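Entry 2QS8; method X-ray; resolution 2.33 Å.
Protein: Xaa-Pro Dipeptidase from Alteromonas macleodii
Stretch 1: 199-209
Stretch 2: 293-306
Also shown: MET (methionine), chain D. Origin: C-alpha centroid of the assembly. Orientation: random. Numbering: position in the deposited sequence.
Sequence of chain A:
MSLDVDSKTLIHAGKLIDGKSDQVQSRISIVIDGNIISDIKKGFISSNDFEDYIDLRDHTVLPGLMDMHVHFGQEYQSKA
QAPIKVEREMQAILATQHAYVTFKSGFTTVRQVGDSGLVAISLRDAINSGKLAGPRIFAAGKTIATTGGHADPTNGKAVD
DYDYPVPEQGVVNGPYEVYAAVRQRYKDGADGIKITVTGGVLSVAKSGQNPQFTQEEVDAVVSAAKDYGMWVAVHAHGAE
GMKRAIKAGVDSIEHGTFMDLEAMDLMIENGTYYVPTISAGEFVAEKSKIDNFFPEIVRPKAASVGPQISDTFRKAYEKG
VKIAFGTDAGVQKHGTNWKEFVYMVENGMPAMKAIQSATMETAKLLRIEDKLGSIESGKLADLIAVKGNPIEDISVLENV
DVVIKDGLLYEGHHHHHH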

# COMPACT_ATOMS: atom_id res chain seq x y z
N GLY A 199 3.97 19.00 -14.20
CA GLY A 199 4.59 18.44 -15.38
C GLY A 199 5.80 19.29 -15.75
O GLY A 199 6.02 20.35 -15.16
N GLY A 200 6.58 18.83 -16.72
CA GLY A 200 7.77 19.57 -17.12
C GLY A 200 7.98 19.65 -18.61
O GLY A 200 7.18 19.11 -19.38
N VAL A 201 9.07 20.29 -19.03
CA VAL A 201 9.37 20.48 -20.44
C VAL A 201 10.19 19.38 -21.12
O VAL A 201 9.72 18.73 -22.06
N LEU A 202 11.42 19.18 -20.67
CA LEU A 202 12.32 18.19 -21.26
C LEU A 202 11.96 16.71 -21.04
O LEU A 202 12.72 15.83 -21.44
N SER A 203 10.83 16.44 -20.42
CA SER A 203 10.44 15.06 -20.20
C SER A 203 9.58 14.61 -21.37
O SER A 203 8.82 15.41 -21.93
N VAL A 204 9.72 13.35 -21.77
CA VAL A 204 8.93 12.81 -22.87
C VAL A 204 7.59 12.43 -22.27
O VAL A 204 7.34 11.26 -21.95
N ALA A 205 6.75 13.44 -22.09
CA ALA A 205 5.42 13.26 -21.50
C ALA A 205 4.48 14.35 -22.02
O ALA A 205 4.93 15.42 -22.42
N LYS A 206 3.19 14.07 -22.02
CA LYS A 206 2.21 15.03 -22.53
C LYS A 206 2.20 16.42 -21.89
O LYS A 206 2.35 17.42 -22.58
N SER A 207 2.03 16.48 -20.57
CA SER A 207 1.95 17.77 -19.88
C SER A 207 3.26 18.44 -19.53
O SER A 207 4.27 17.79 -19.24
N GLY A 208 3.23 19.77 -19.55
CA GLY A 208 4.39 20.56 -19.20
C GLY A 208 4.12 21.40 -17.96
O GLY A 208 4.99 22.17 -17.54
N GLN A 209 2.94 21.26 -17.35
CA GLN A 209 2.63 22.05 -16.17
C GLN A 209 1.47 21.62 -15.24
O GLN A 209 1.16 22.32 -14.29
N PHE A 293 14.93 19.36 -32.93
CA PHE A 293 15.96 19.54 -31.92
C PHE A 293 15.44 18.76 -30.71
O PHE A 293 16.13 17.89 -30.16
N PHE A 294 14.21 19.08 -30.31
CA PHE A 294 13.53 18.44 -29.20
C PHE A 294 12.59 17.35 -29.75
O PHE A 294 12.27 17.33 -30.94
N PRO A 295 12.18 16.41 -28.89
CA PRO A 295 11.27 15.36 -29.38
C PRO A 295 9.98 16.13 -29.70
O PRO A 295 9.75 17.21 -29.15
N GLU A 296 9.15 15.58 -30.58
CA GLU A 296 7.91 16.26 -30.95
C GLU A 296 6.97 16.55 -29.78
O GLU A 296 6.27 17.56 -29.78
N ILE A 297 6.96 15.67 -28.79
CA ILE A 297 6.09 15.84 -27.63
C ILE A 297 6.62 16.93 -26.68
O ILE A 297 5.85 17.55 -25.94
N VAL A 298 7.93 17.15 -26.73
CA VAL A 298 8.61 18.15 -25.90
C VAL A 298 8.57 19.57 -26.51
O VAL A 298 8.34 20.55 -25.80
N ARG A 299 8.79 19.66 -27.82
CA ARG A 299 8.82 20.95 -28.52
C ARG A 299 7.74 21.97 -28.13
O ARG A 299 8.05 23.11 -27.83
N PRO A 300 6.46 21.57 -28.13
CA PRO A 300 5.36 22.48 -27.77
C PRO A 300 5.53 23.09 -26.37
O PRO A 300 5.32 24.28 -26.17
N LYS A 301 5.91 22.24 -25.42
CA LYS A 301 6.10 22.64 -24.03
C LYS A 301 7.24 23.65 -23.88
O LYS A 301 7.13 24.62 -23.13
N ALA A 302 8.33 23.41 -24.60
CA ALA A 302 9.49 24.29 -24.55
C ALA A 302 9.17 25.68 -25.11
O ALA A 302 9.60 26.69 -24.55
N ALA A 303 8.41 25.73 -26.20
CA ALA A 303 8.03 26.99 -26.83
C ALA A 303 7.11 27.80 -25.92
O ALA A 303 7.14 29.03 -25.93
N SER A 304 6.29 27.11 -25.13
CA SER A 304 5.36 27.75 -24.22
C SER A 304 5.99 28.23 -22.90
O SER A 304 5.90 29.41 -22.55
N VAL A 305 6.62 27.31 -22.18
CA VAL A 305 7.23 27.61 -20.89
C VAL A 305 8.44 28.54 -20.94
O VAL A 305 8.47 29.57 -20.27
N GLY A 306 9.44 28.18 -21.74
CA GLY A 306 10.65 28.98 -21.82
C GLY A 306 10.58 30.51 -21.87
O GLY A 306 11.25 31.18 -21.08

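Stretch 1 has no regular helix or strand, yet its backbone curls into a hollow, and the side chain of Lys-301, from the helix of stretch 2, fills it. The CA atoms of Val-201 and Lys-301 lie 5.3 Å apart, and the CA-to-CB bond of Lys-301 points toward stretch 1. Its chi angles (m, t, m, t) carry the chain past Gly-208 and into the loop. Four carbonyl oxygens receive its ammonium group: Lys-301 NZ donates to Gly-200 O at 2.8 Å, to Ser-203 O at 2.6 Å and to Ala-205 O at 3.0 Å, with a weak bond to Val-201 O at 3.0 Å. The carbonyls of Gly-200, Val-201, Ser-203 and Ala-205 thus converge on one charge, which ties together a segment that lacks regular secondary structure.

The stem of the lysine is gripped as well. Lys-301 CD is 3.5 Å from Gly-208 CA and 3.5 Å from Ser-207 O, so the close passage is made against backbone. The absence of a side chain at Gly-208 matters here: an ideal CB would point toward stretch 2 and lie just 3.0 Å from Lys-301 CD.

Val-201 (chi1 t) is the principal bump in the other direction. Its CA-to-CB bond runs sideways, and its methyls settle among residues of the helical segment. Val-201 CG1 lies 3.6 Å from Ala-302 CB and 4.2 Å from Val-298 CG1, while Val-201 CG2 reaches Val-305 CB at 3.7 Å. Val-201 CG1 also sits 3.5 Å from Ala-302 CA, so the methyl packs against the helix backbone as well as the alanine methyl.

Leu-202 starts away from stretch 2, but its m, t rotamer brings the end back. Leu-202 CD2 meets Phe-294 CE1 at 3.6 Å, approaching the ring obliquely, and lies 4.2 Å from Val-298 CG1. Val-298 (chi1 t) presses on the loop backbone with both methyls: CG1 is 3.1 Å from Val-201 O, and CG2 is 3.4 Å from Ser-203 O.

Ile-297 (t, t) points toward stretch 1 and packs beside the Val-204 to Lys-206 part of the loop. Its CG2 touches Val-204 CG1 at 3.8 Å, whereas Ile-297 CD1 abuts Ala-205 C at 3.4 Å and Lys-206 N at 3.6 Å.

The bound methionine also engages stretch 1. Val-201 N donates to MET O and Leu-202 N to MET OXT, each at 2.9 Å with nearly straight geometry (164° and 169°). The same two residues therefore hold the ligand carboxylate through their amides while their side chains pack against stretch 2. The contact buries 588 Å² between the two stretches, both sides summed.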

# COMPACT_ATOMS: atom_id res chain seq x y z
CB VAL A 201 10.10 21.82 -20.68
CG1 VAL A 201 10.49 21.97 -22.15
CG2 VAL A 201 9.22 22.97 -20.27
CB LEU A 202 13.74 18.47 -20.79
CG LEU A 202 14.18 19.89 -21.11
CD1 LEU A 202 15.57 20.15 -20.54
CD2 LEU A 202 14.15 20.10 -22.61
CB SER A 203 9.66 14.91 -18.89
OG SER A 203 8.54 15.78 -18.85
CB VAL A 204 9.62 11.56 -23.49
CG1 VAL A 204 8.81 11.04 -24.68
CG2 VAL A 204 11.02 11.92 -23.93
CB ALA A 205 5.52 13.33 -19.97
CB LYS A 206 0.80 14.43 -22.45
CG LYS A 206 -0.24 15.17 -23.26
CD LYS A 206 0.11 15.14 -24.74
CE LYS A 206 -0.87 15.96 -25.57
NZ LYS A 206 -0.49 16.01 -27.01
CB SER A 207 1.10 17.64 -18.61
OG SER A 207 0.96 18.89 -17.96
CB GLN A 209 2.39 23.50 -16.60
CG GLN A 209 1.29 23.68 -17.63
CD GLN A 209 0.11 24.46 -17.09
OE1 GLN A 209 -0.59 24.00 -16.18
NE2 GLN A 209 -0.12 25.65 -17.65
CB PHE A 293 16.14 21.00 -31.55
CG PHE A 293 17.22 21.24 -30.54
CD1 PHE A 293 18.53 21.44 -30.95
CD2 PHE A 293 16.95 21.21 -29.17
CE1 PHE A 293 19.54 21.62 -30.03
CE2 PHE A 293 17.95 21.38 -28.24
CZ PHE A 293 19.25 21.58 -28.67
CB PHE A 294 12.64 19.44 -28.44
CG PHE A 294 13.40 20.53 -27.70
CD1 PHE A 294 14.25 20.21 -26.64
CD2 PHE A 294 13.23 21.87 -28.05
CE1 PHE A 294 14.92 21.22 -25.94
CE2 PHE A 294 13.90 22.88 -27.35
CZ PHE A 294 14.74 22.56 -26.30
CB PRO A 295 11.12 14.45 -28.16
CG PRO A 295 12.48 14.56 -27.51
CD PRO A 295 12.77 16.04 -27.59
CB GLU A 296 7.16 15.45 -32.02
CG GLU A 296 7.86 15.40 -33.37
CD GLU A 296 8.34 16.77 -33.84
OE1 GLU A 296 7.51 17.71 -33.91
OE2 GLU A 296 9.54 16.91 -34.15
CB ILE A 297 5.90 14.49 -26.89
CG1 ILE A 297 4.79 14.61 -25.85
CG2 ILE A 297 7.19 14.06 -26.24
CD1 ILE A 297 4.35 13.28 -25.29
CB VAL A 298 10.10 17.77 -25.68
CG1 VAL A 298 10.83 18.90 -24.96
CG2 VAL A 298 10.20 16.48 -24.90
CB ARG A 299 8.78 20.72 -30.04
CG ARG A 299 9.01 21.99 -30.83
CD ARG A 299 9.12 21.72 -32.33
NE ARG A 299 9.65 22.89 -33.03
CZ ARG A 299 9.86 22.95 -34.34
NH1 ARG A 299 9.59 21.91 -35.11
NH2 ARG A 299 10.37 24.05 -34.87
CB PRO A 300 4.12 21.59 -27.84
CG PRO A 300 4.50 20.56 -28.84
CD PRO A 300 5.93 20.24 -28.49
CB LYS A 301 6.38 21.41 -23.16
CG LYS A 301 5.26 20.36 -23.21
CD LYS A 301 5.51 19.20 -22.25
CE LYS A 301 6.78 18.44 -22.61
NZ LYS A 301 7.09 17.37 -21.62
CB ALA A 302 10.66 23.67 -25.31
CB ALA A 303 7.35 26.72 -28.15
CB SER A 304 4.22 26.79 -23.89
OG SER A 304 3.50 27.21 -22.75
CB VAL A 305 7.64 26.30 -20.15
CG1 VAL A 305 8.39 26.63 -18.87
CG2 VAL A 305 6.40 25.48 -19.84
N MET D . 14.34 21.38 -16.77
CA MET D . 13.10 22.21 -16.88
C MET D . 11.96 21.43 -17.53
O MET D . 10.79 21.81 -17.30
CB MET D . 13.39 23.46 -17.72
CG MET D . 12.21 24.38 -17.83
SD MET D . 12.67 25.89 -18.61
CE MET D . 13.69 26.59 -17.34
OXT MET D . 12.25 20.46 -18.26